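Two structures of DyP from Bjerkandera adusta compared at one contact. The protein probably acts as a heme b-dependent peroxidase of the dye-decolorizing type. Structure 1 is PDB 3AFV (chain A, 1.40 Å), residues 289-294 and 313-318; structure 2 is PDB 3VXJ (chain B, 1.39 Å), residues 289-294 and 313-318. Both blocks share one frame: the second was fitted to the first on N, CA, C and O of the twelve residues, RMSD 0.06 Å. Numbering follows each deposited sequence.

Structure 1 (3AFV); sequences NNFDYS and NPRQDL. With HEM (protoporphyrin IX containing Fe), chain C.
Arg-315 lays its guanidinium flat on the ring of Phe-291, a cation-pi stack with CZ 3.9 Å from the ring centroid and the planes 7° apart. With CG anti to the carbonyl carbon (chi1 -55°) and the chain extended from there to NE, the group reaches over the 289-294 loop. NH1 donates to Phe-291 O at 2.9 Å and to Asn-289 O; NH2 donates to Asn-289 OD1 at 2.7 Å and, almost straight (171°), to HEM O1D at 2.9 Å. Asn-313 ND2 takes the other oxygen of that propionate, O2D, at 3.0 Å. Water 1 joins Arg-315 NE, Tyr-293 OH, Asn-313 O and HEM O1D. Further out, Gln-316 N bonds Asp-292 O, and Asp-292 OD1 closes an Asx turn with Ser-294 N. Two loops flanking helix 308-312 thus meet at a propionate of the heme, whose iron has His-308 as axial ligand.

Structure 2 (3VXJ); sequences NNFDYS and NPRQDL. With 3DM (2,6-dimethoxyphenol), chain D; HEM (protoporphyrin IX containing Fe), chain E.
Flat against the Phe-291 ring lies the guanidinium of Arg-315, in a cation-pi stack with CZ 3.9 Å from the centroid and planes 9° apart. CG is anti to the carbonyl carbon (chi1 -55°) and the chain extended to NE. NH1 donates to Phe-291 O at 2.9 Å and to Asn-289 O; NH2 donates to Asn-289 OD1 at 2.7 Å and, almost straight (171°), to HEM O1D at 2.9 Å. Asn-313 ND2 bonds both HEM O2D, 3.0 Å away, and the phenol oxygen O1 of 2,6-dimethoxyphenol at 3.1 Å. The phenol ring lies beside the Arg-315 backbone, its C3 3.4 Å from CA, and methoxy carbon C8 sits 3.3 Å from Phe-291 O. Water 3 joins Arg-315 NE, Tyr-293 OH, Asn-313 O and HEM O1D. Behind this shell, Gln-316 N bonds Asp-292 O, and Asp-292 OD1 closes an Asx turn with Ser-294 N, beside the phenol pocket.

Comparison
The bond gained is from Asn-313(B) ND2 to O1 of 2,6-dimethoxyphenol, 3.1 Å long; no ligand or ion is modelled at that place in structure 1. Beside it, bonds found in both structures include those of Arg-315(A) NH1 to Phe-291(A) O, of Gln-316(A) N to Asp-292(A) O, and of Ser-294(A) N and OG to Asp-292(A) OD1, each with its counterpart in chain B. Heme is bound in both, and water 1 and water 3 occupy the same place, as do water 2 and water 4. The residues round the phenol show no shift beyond the error: Asn-313(A), Arg-315(A), Phe-291(A), Asp-292(A) and Leu-318(A) and their chain B counterparts keep their side chains in place, and the comparable CA atoms coincide. What the phenol brings is new packing: its C3 approaches Arg-315(B) CA to 3.4 Å, C8 lies near Phe-291(B) O and Asp-292(B) CB, and C7 reaches Leu-318(B) CD1 at 3.8 Å.

Structure 1 (3AFV)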
loop_
_atom_site.group_PDB
_atom_site.type_symbol
_atom_site.label_atom_id
_atom_site.label_comp_id
_atom_site.label_asym_id
_atom_site.label_seq_id
_atom_site.Cartn_x
_atom_site.Cartn_y
_atom_site.Cartn_z
ATOM N N ASN A 289 -15.318 9.661 -0.196
ATOM C CA ASN A 289 -14.073 10.303 0.220
ATOM C C ASN A 289 -14.251 11.748 0.649
ATOM O O ASN A 289 -13.268 12.432 0.961
ATOM C CB ASN A 289 -12.998 10.183 -0.867
ATOM C CG ASN A 289 -11.621 9.915 -0.283
ATOM O OD1 ASN A 289 -11.502 9.503 0.880
ATOM N ND2 ASN A 289 -10.577 10.163 -1.072
ATOM N N ASN A 290 -15.504 12.210 0.696
ATOM C CA ASN A 290 -15.775 13.626 0.911
ATOM C C ASN A 290 -15.888 13.984 2.399
ATOM O O ASN A 290 -16.962 14.357 2.895
ATOM C CB ASN A 290 -17.020 14.054 0.109
ATOM C CG ASN A 290 -17.118 15.556 -0.046
ATOM O OD1 ASN A 290 -16.155 16.279 0.186
ATOM N ND2 ASN A 290 -18.293 16.031 -0.438
ATOM N N PHE A 291 -14.761 13.874 3.095
ATOM C CA PHE A 291 -14.684 14.206 4.514
ATOM C C PHE A 291 -13.251 14.621 4.823
ATOM O O PHE A 291 -12.323 14.308 4.058
ATOM C CB PHE A 291 -15.086 12.995 5.374
ATOM C CG PHE A 291 -14.164 11.826 5.229
ATOM C CD1 PHE A 291 -13.110 11.637 6.130
ATOM C CD2 PHE A 291 -14.331 10.928 4.180
ATOM C CE1 PHE A 291 -12.238 10.571 5.981
ATOM C CE2 PHE A 291 -13.461 9.849 4.019
ATOM C CZ PHE A 291 -12.412 9.671 4.933
ATOM N N ASP A 292 -13.053 15.315 5.934
ATOM C CA ASP A 292 -11.706 15.753 6.284
ATOM C C ASP A 292 -11.420 15.792 7.780
ATOM O O ASP A 292 -10.415 16.317 8.198
ATOM C CB ASP A 292 -11.358 17.102 5.612
ATOM C CG ASP A 292 -12.203 18.254 6.121
ATOM O OD1 ASP A 292 -13.049 18.039 7.006
ATOM O OD2 ASP A 292 -12.018 19.385 5.628
ATOM N N TYR A 293 -12.319 15.204 8.564
ATOM C CA TYR A 293 -12.255 15.226 10.043
ATOM C C TYR A 293 -12.495 16.589 10.681
ATOM O O TYR A 293 -12.421 16.700 11.905
ATOM C CB TYR A 293 -10.965 14.587 10.609
ATOM C CG TYR A 293 -10.636 13.257 9.981
ATOM C CD1 TYR A 293 -11.509 12.180 10.108
ATOM C CD2 TYR A 293 -9.463 13.085 9.221
ATOM C CE1 TYR A 293 -11.220 10.967 9.526
ATOM C CE2 TYR A 293 -9.158 11.861 8.642
ATOM C CZ TYR A 293 -10.055 10.825 8.774
ATOM O OH TYR A 293 -9.788 9.616 8.191
ATOM N N SER A 294 -12.794 17.618 9.885
ATOM C CA SER A 294 -13.059 18.953 10.447
ATOM C C SER A 294 -14.250 18.984 11.417
ATOM O O SER A 294 -14.365 19.907 12.227
ATOM C CB SER A 294 -13.228 20.012 9.353
ATOM O OG SER A 294 -14.329 19.731 8.533
ATOM N N ASN A 313 -3.625 9.164 6.662
ATOM C CA ASN A 313 -3.947 10.437 5.994
ATOM C C ASN A 313 -4.762 11.317 6.945
ATOM O O ASN A 313 -5.993 11.205 6.997
ATOM C CB ASN A 313 -4.698 10.248 4.668
ATOM C CG ASN A 313 -5.043 11.575 4.009
ATOM O OD1 ASN A 313 -4.641 12.643 4.485
ATOM N ND2 ASN A 313 -5.799 11.516 2.920
ATOM N N PRO A 314 -4.073 12.170 7.725
ATOM C CA PRO A 314 -4.730 12.945 8.787
ATOM C C PRO A 314 -5.659 14.069 8.335
ATOM O O PRO A 314 -6.401 14.606 9.150
ATOM C CB PRO A 314 -3.546 13.522 9.580
ATOM C CG PRO A 314 -2.397 12.593 9.243
ATOM C CD PRO A 314 -2.603 12.250 7.822
ATOM N N ARG A 315 -5.639 14.404 7.045
ATOM C CA ARG A 315 -6.534 15.441 6.512
ATOM C C ARG A 315 -6.489 16.691 7.406
ATOM O O ARG A 315 -5.400 17.217 7.648
ATOM C CB ARG A 315 -7.955 14.872 6.279
ATOM C CG ARG A 315 -7.930 13.645 5.379
ATOM C CD ARG A 315 -9.320 13.122 4.999
ATOM N NE ARG A 315 -9.175 11.846 4.302
ATOM C CZ ARG A 315 -9.895 11.451 3.250
ATOM N NH1 ARG A 315 -10.889 12.202 2.766
ATOM N NH2 ARG A 315 -9.624 10.285 2.680
ATOM N N GLN A 316 -7.633 17.153 7.916
ATOM C CA GLN A 316 -7.640 18.416 8.652
ATOM C C GLN A 316 -6.961 18.341 10.020
ATOM O O GLN A 316 -6.689 19.383 10.636
ATOM C CB GLN A 316 -9.066 18.981 8.745
ATOM C CG GLN A 316 -9.165 20.421 9.246
ATOM C CD GLN A 316 -8.530 21.445 8.313
ATOM O OE1 GLN A 316 -8.414 21.234 7.103
ATOM N NE2 GLN A 316 -8.124 22.570 8.887
ATOM N N ASP A 317 -6.611 17.139 10.476
ATOM C CA ASP A 317 -5.792 17.046 11.682
ATOM C C ASP A 317 -4.448 17.782 11.513
ATOM O O ASP A 317 -3.829 18.147 12.504
ATOM C CB ASP A 317 -5.521 15.593 12.090
ATOM C CG ASP A 317 -6.710 14.907 12.714
ATOM O OD1 ASP A 317 -7.576 15.573 13.345
ATOM O OD2 ASP A 317 -6.730 13.661 12.615
ATOM N N LEU A 318 -4.015 17.987 10.270
ATOM C CA LEU A 318 -2.766 18.721 9.982
ATOM C C LEU A 318 -2.949 20.237 9.906
ATOM O O LEU A 318 -1.957 20.979 9.785
ATOM C CB LEU A 318 -2.108 18.212 8.687
ATOM C CG LEU A 318 -1.652 16.749 8.635
ATOM C CD1 LEU A 318 -0.907 16.470 7.342
ATOM C CD2 LEU A 318 -0.787 16.376 9.816
HETATM C CHA HEM C . -6.330 2.993 3.483
HETATM C CHB HEM C . -6.205 -1.682 4.676
HETATM C CHC HEM C . -1.437 -1.339 5.503
HETATM C CHD HEM C . -1.534 3.355 4.284
HETATM C C1A HEM C . -6.726 1.719 3.783
HETATM C C2A HEM C . -8.083 1.217 3.770
HETATM C C3A HEM C . -8.037 -0.082 4.084
HETATM C C4A HEM C . -6.659 -0.437 4.308
HETATM C CMA HEM C . -9.194 -1.078 4.250
HETATM C CAA HEM C . -9.338 2.062 3.474
HETATM C CBA HEM C . -9.598 2.199 1.968
HETATM C CGA HEM C . -8.981 3.446 1.388
HETATM O O1A HEM C . -9.125 4.522 2.017
HETATM O O2A HEM C . -8.383 3.354 0.314
HETATM C C1B HEM C . -4.905 -2.014 5.010
HETATM C C2B HEM C . -4.427 -3.326 5.416
HETATM C C3B HEM C . -3.105 -3.233 5.639
HETATM C C4B HEM C . -2.703 -1.859 5.381
HETATM C CMB HEM C . -5.309 -4.587 5.573
HETATM C CAB HEM C . -2.115 -4.336 6.081
HETATM C CBB HEM C . -2.341 -5.630 5.790
HETATM C C1C HEM C . -1.062 -0.031 5.292
HETATM C C2C HEM C . 0.245 0.525 5.560
HETATM C C3C HEM C . 0.210 1.833 5.233
HETATM C C4C HEM C . -1.111 2.136 4.743
HETATM C CMC HEM C . 1.440 -0.307 6.077
HETATM C CAC HEM C . 1.348 2.867 5.306
HETATM C CBC HEM C . 2.253 2.842 6.306
HETATM C C1D HEM C . -2.805 3.657 3.882
HETATM C C2D HEM C . -3.196 4.912 3.296
HETATM C C3D HEM C . -4.665 4.801 3.054
HETATM C C4D HEM C . -5.051 3.486 3.507
HETATM C CMD HEM C . -2.334 6.134 2.953
HETATM C CAD HEM C . -5.534 5.912 2.448
HETATM C CBD HEM C . -5.886 6.889 3.574
HETATM C CGD HEM C . -6.647 8.080 3.068
HETATM O O1D HEM C . -7.681 8.418 3.684
HETATM O O2D HEM C . -6.237 8.694 2.055
HETATM N NA HEM C . -5.887 0.678 4.093
HETATM N NB HEM C . -3.820 -1.134 5.025
HETATM N NC HEM C . -1.877 1.001 4.839
HETATM N ND HEM C . -3.911 2.823 3.974
HETATM FE FE HEM C . -3.912 0.872 4.624
HETATM O O HOH W 1 -8.067 9.868 6.093
HETATM O O HOH W 2 -3.596 0.275 2.654
#

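Structure 2 (3VXJ)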
loop_
_atom_site.group_PDB
_atom_site.type_symbol
_atom_site.label_atom_id
_atom_site.label_comp_id
_atom_site.label_asym_id
_atom_site.label_seq_id
_atom_site.Cartn_x
_atom_site.Cartn_y
_atom_site.Cartn_z
ATOM N N ASN B 289 -15.231 9.685 -0.178
ATOM C CA ASN B 289 -13.993 10.344 0.233
ATOM C C ASN B 289 -14.192 11.804 0.634
ATOM O O ASN B 289 -13.226 12.515 0.915
ATOM C CB ASN B 289 -12.925 10.232 -0.859
ATOM C CG ASN B 289 -11.568 9.877 -0.290
ATOM O OD1 ASN B 289 -11.464 9.417 0.852
ATOM N ND2 ASN B 289 -10.527 10.069 -1.082
ATOM N N ASN B 290 -15.446 12.243 0.683
ATOM C CA ASN B 290 -15.758 13.646 0.914
ATOM C C ASN B 290 -15.909 14.000 2.394
ATOM O O ASN B 290 -16.994 14.346 2.871
ATOM C CB ASN B 290 -17.003 14.046 0.123
ATOM C CG ASN B 290 -17.116 15.538 -0.040
ATOM O OD1 ASN B 290 -16.171 16.279 0.233
ATOM N ND2 ASN B 290 -18.278 15.996 -0.483
ATOM N N PHE B 291 -14.794 13.927 3.111
ATOM C CA PHE B 291 -14.738 14.210 4.543
ATOM C C PHE B 291 -13.304 14.589 4.856
ATOM O O PHE B 291 -12.381 14.239 4.102
ATOM C CB PHE B 291 -15.153 12.986 5.376
ATOM C CG PHE B 291 -14.222 11.803 5.232
ATOM C CD1 PHE B 291 -13.173 11.600 6.131
ATOM C CD2 PHE B 291 -14.367 10.920 4.171
ATOM C CE1 PHE B 291 -12.301 10.519 5.983
ATOM C CE2 PHE B 291 -13.492 9.832 4.014
ATOM C CZ PHE B 291 -12.464 9.642 4.927
ATOM N N ASP B 292 -13.100 15.291 5.962
ATOM C CA ASP B 292 -11.753 15.742 6.304
ATOM C C ASP B 292 -11.453 15.779 7.804
ATOM O O ASP B 292 -10.432 16.320 8.200
ATOM C CB ASP B 292 -11.447 17.107 5.660
ATOM C CG ASP B 292 -12.382 18.217 6.136
ATOM O OD1 ASP B 292 -13.213 17.974 7.037
ATOM O OD2 ASP B 292 -12.279 19.345 5.603
ATOM N N TYR B 293 -12.343 15.201 8.614
ATOM C CA TYR B 293 -12.276 15.224 10.088
ATOM C C TYR B 293 -12.539 16.599 10.709
ATOM O O TYR B 293 -12.466 16.731 11.927
ATOM C CB TYR B 293 -10.973 14.589 10.658
ATOM C CG TYR B 293 -10.635 13.262 10.028
ATOM C CD1 TYR B 293 -11.509 12.184 10.143
ATOM C CD2 TYR B 293 -9.452 13.084 9.297
ATOM C CE1 TYR B 293 -11.226 10.972 9.545
ATOM C CE2 TYR B 293 -9.157 11.866 8.694
ATOM C CZ TYR B 293 -10.058 10.816 8.827
ATOM O OH TYR B 293 -9.821 9.596 8.233
ATOM N N SER B 294 -12.877 17.611 9.899
ATOM C CA SER B 294 -13.128 18.956 10.448
ATOM C C SER B 294 -14.319 18.987 11.403
ATOM O O SER B 294 -14.426 19.892 12.230
ATOM C CB SER B 294 -13.303 20.006 9.350
ATOM O OG SER B 294 -14.470 19.766 8.605
ATOM N N ASN B 313 -3.618 9.155 6.635
ATOM C CA ASN B 313 -3.931 10.435 6.014
ATOM C C ASN B 313 -4.740 11.300 6.972
ATOM O O ASN B 313 -5.970 11.198 7.028
ATOM C CB ASN B 313 -4.684 10.263 4.695
ATOM C CG ASN B 313 -5.057 11.598 4.060
ATOM O OD1 ASN B 313 -4.622 12.670 4.514
ATOM N ND2 ASN B 313 -5.890 11.543 3.020
ATOM N N PRO B 314 -4.047 12.159 7.737
ATOM C CA PRO B 314 -4.692 12.929 8.793
ATOM C C PRO B 314 -5.637 14.030 8.322
ATOM O O PRO B 314 -6.362 14.567 9.149
ATOM C CB PRO B 314 -3.509 13.536 9.562
ATOM C CG PRO B 314 -2.346 12.651 9.230
ATOM C CD PRO B 314 -2.579 12.234 7.821
ATOM N N ARG B 315 -5.652 14.352 7.027
ATOM C CA ARG B 315 -6.559 15.388 6.507
ATOM C C ARG B 315 -6.482 16.648 7.388
ATOM O O ARG B 315 -5.375 17.153 7.615
ATOM C CB ARG B 315 -7.985 14.834 6.290
ATOM C CG ARG B 315 -7.982 13.611 5.392
ATOM C CD ARG B 315 -9.373 13.096 5.041
ATOM N NE ARG B 315 -9.241 11.812 4.344
ATOM C CZ ARG B 315 -9.949 11.406 3.293
ATOM N NH1 ARG B 315 -10.903 12.165 2.769
ATOM N NH2 ARG B 315 -9.681 10.228 2.758
ATOM N N GLN B 316 -7.612 17.164 7.879
ATOM C CA GLN B 316 -7.611 18.429 8.625
ATOM C C GLN B 316 -6.932 18.357 9.995
ATOM O O GLN B 316 -6.685 19.394 10.610
ATOM C CB GLN B 316 -9.035 19.003 8.745
ATOM C CG GLN B 316 -9.133 20.447 9.267
ATOM C CD GLN B 316 -8.527 21.481 8.326
ATOM O OE1 GLN B 316 -8.409 21.252 7.120
ATOM N NE2 GLN B 316 -8.155 22.628 8.879
ATOM N N ASP B 317 -6.592 17.161 10.476
ATOM C CA ASP B 317 -5.754 17.088 11.687
ATOM C C ASP B 317 -4.414 17.815 11.483
ATOM O O ASP B 317 -3.783 18.241 12.455
ATOM C CB ASP B 317 -5.474 15.642 12.115
ATOM C CG ASP B 317 -6.684 14.939 12.711
ATOM O OD1 ASP B 317 -7.609 15.588 13.246
ATOM O OD2 ASP B 317 -6.669 13.689 12.656
ATOM N N LEU B 318 -3.988 17.966 10.228
ATOM C CA LEU B 318 -2.748 18.699 9.927
ATOM C C LEU B 318 -2.938 20.217 9.881
ATOM O O LEU B 318 -1.950 20.958 9.837
ATOM C CB LEU B 318 -2.114 18.202 8.623
ATOM C CG LEU B 318 -1.649 16.748 8.597
ATOM C CD1 LEU B 318 -1.005 16.445 7.257
ATOM C CD2 LEU B 318 -0.681 16.450 9.736
HETATM O O1 3DM D . -6.341 14.478 2.006
HETATM C C1 3DM D . -6.579 15.662 2.671
HETATM C C2 3DM D . -5.553 16.340 3.339
HETATM O O2 3DM D . -4.292 15.802 3.332
HETATM C C7 3DM D . -3.355 16.281 4.310
HETATM C C3 3DM D . -5.849 17.546 3.991
HETATM C C4 3DM D . -7.153 18.050 3.997
HETATM C C5 3DM D . -8.170 17.377 3.327
HETATM C C6 3DM D . -7.879 16.181 2.669
HETATM O O3 3DM D . -8.836 15.471 1.999
HETATM C C8 3DM D . -10.223 15.817 2.253
HETATM C CHA HEM E . -6.351 3.026 3.499
HETATM C CHB HEM E . -6.187 -1.638 4.759
HETATM C CHC HEM E . -1.422 -1.310 5.522
HETATM C CHD HEM E . -1.552 3.347 4.233
HETATM C C1A HEM E . -6.727 1.747 3.806
HETATM C C2A HEM E . -8.082 1.244 3.789
HETATM C C3A HEM E . -8.032 -0.050 4.150
HETATM C C4A HEM E . -6.647 -0.400 4.372
HETATM C CMA HEM E . -9.211 -1.033 4.282
HETATM C CAA HEM E . -9.333 2.097 3.482
HETATM C CBA HEM E . -9.721 2.179 2.004
HETATM C CGA HEM E . -8.801 3.042 1.173
HETATM O O1A HEM E . -8.801 4.284 1.312
HETATM O O2A HEM E . -8.068 2.466 0.322
HETATM C C1B HEM E . -4.880 -1.967 5.063
HETATM C C2B HEM E . -4.411 -3.272 5.476
HETATM C C3B HEM E . -3.084 -3.182 5.685
HETATM C C4B HEM E . -2.690 -1.820 5.392
HETATM C CMB HEM E . -5.326 -4.504 5.652
HETATM C CAB HEM E . -2.100 -4.290 6.116
HETATM C CBB HEM E . -2.351 -5.584 5.906
HETATM C C1C HEM E . -1.056 -0.010 5.284
HETATM C C2C HEM E . 0.269 0.547 5.479
HETATM C C3C HEM E . 0.230 1.844 5.137
HETATM C C4C HEM E . -1.121 2.134 4.708
HETATM C CMC HEM E . 1.481 -0.261 5.982
HETATM C CAC HEM E . 1.374 2.892 5.147
HETATM C CBC HEM E . 2.311 2.905 6.105
HETATM C C1D HEM E . -2.835 3.655 3.858
HETATM C C2D HEM E . -3.212 4.914 3.264
HETATM C C3D HEM E . -4.691 4.819 3.051
HETATM C C4D HEM E . -5.073 3.512 3.524
HETATM C CMD HEM E . -2.343 6.134 2.921
HETATM C CAD HEM E . -5.561 5.939 2.461
HETATM C CBD HEM E . -5.869 6.919 3.589
HETATM C CGD HEM E . -6.684 8.087 3.103
HETATM O O1D HEM E . -7.737 8.370 3.735
HETATM O O2D HEM E . -6.295 8.734 2.105
HETATM N NA HEM E . -5.890 0.728 4.187
HETATM N NB HEM E . -3.807 -1.084 5.052
HETATM N NC HEM E . -1.883 1.000 4.849
HETATM N ND HEM E . -3.952 2.830 3.971
HETATM FE FE HEM E . -3.891 0.880 4.585
HETATM O O HOH W 3 -8.113 9.826 6.140
HETATM O O HOH W 4 -3.653 0.382 2.670
#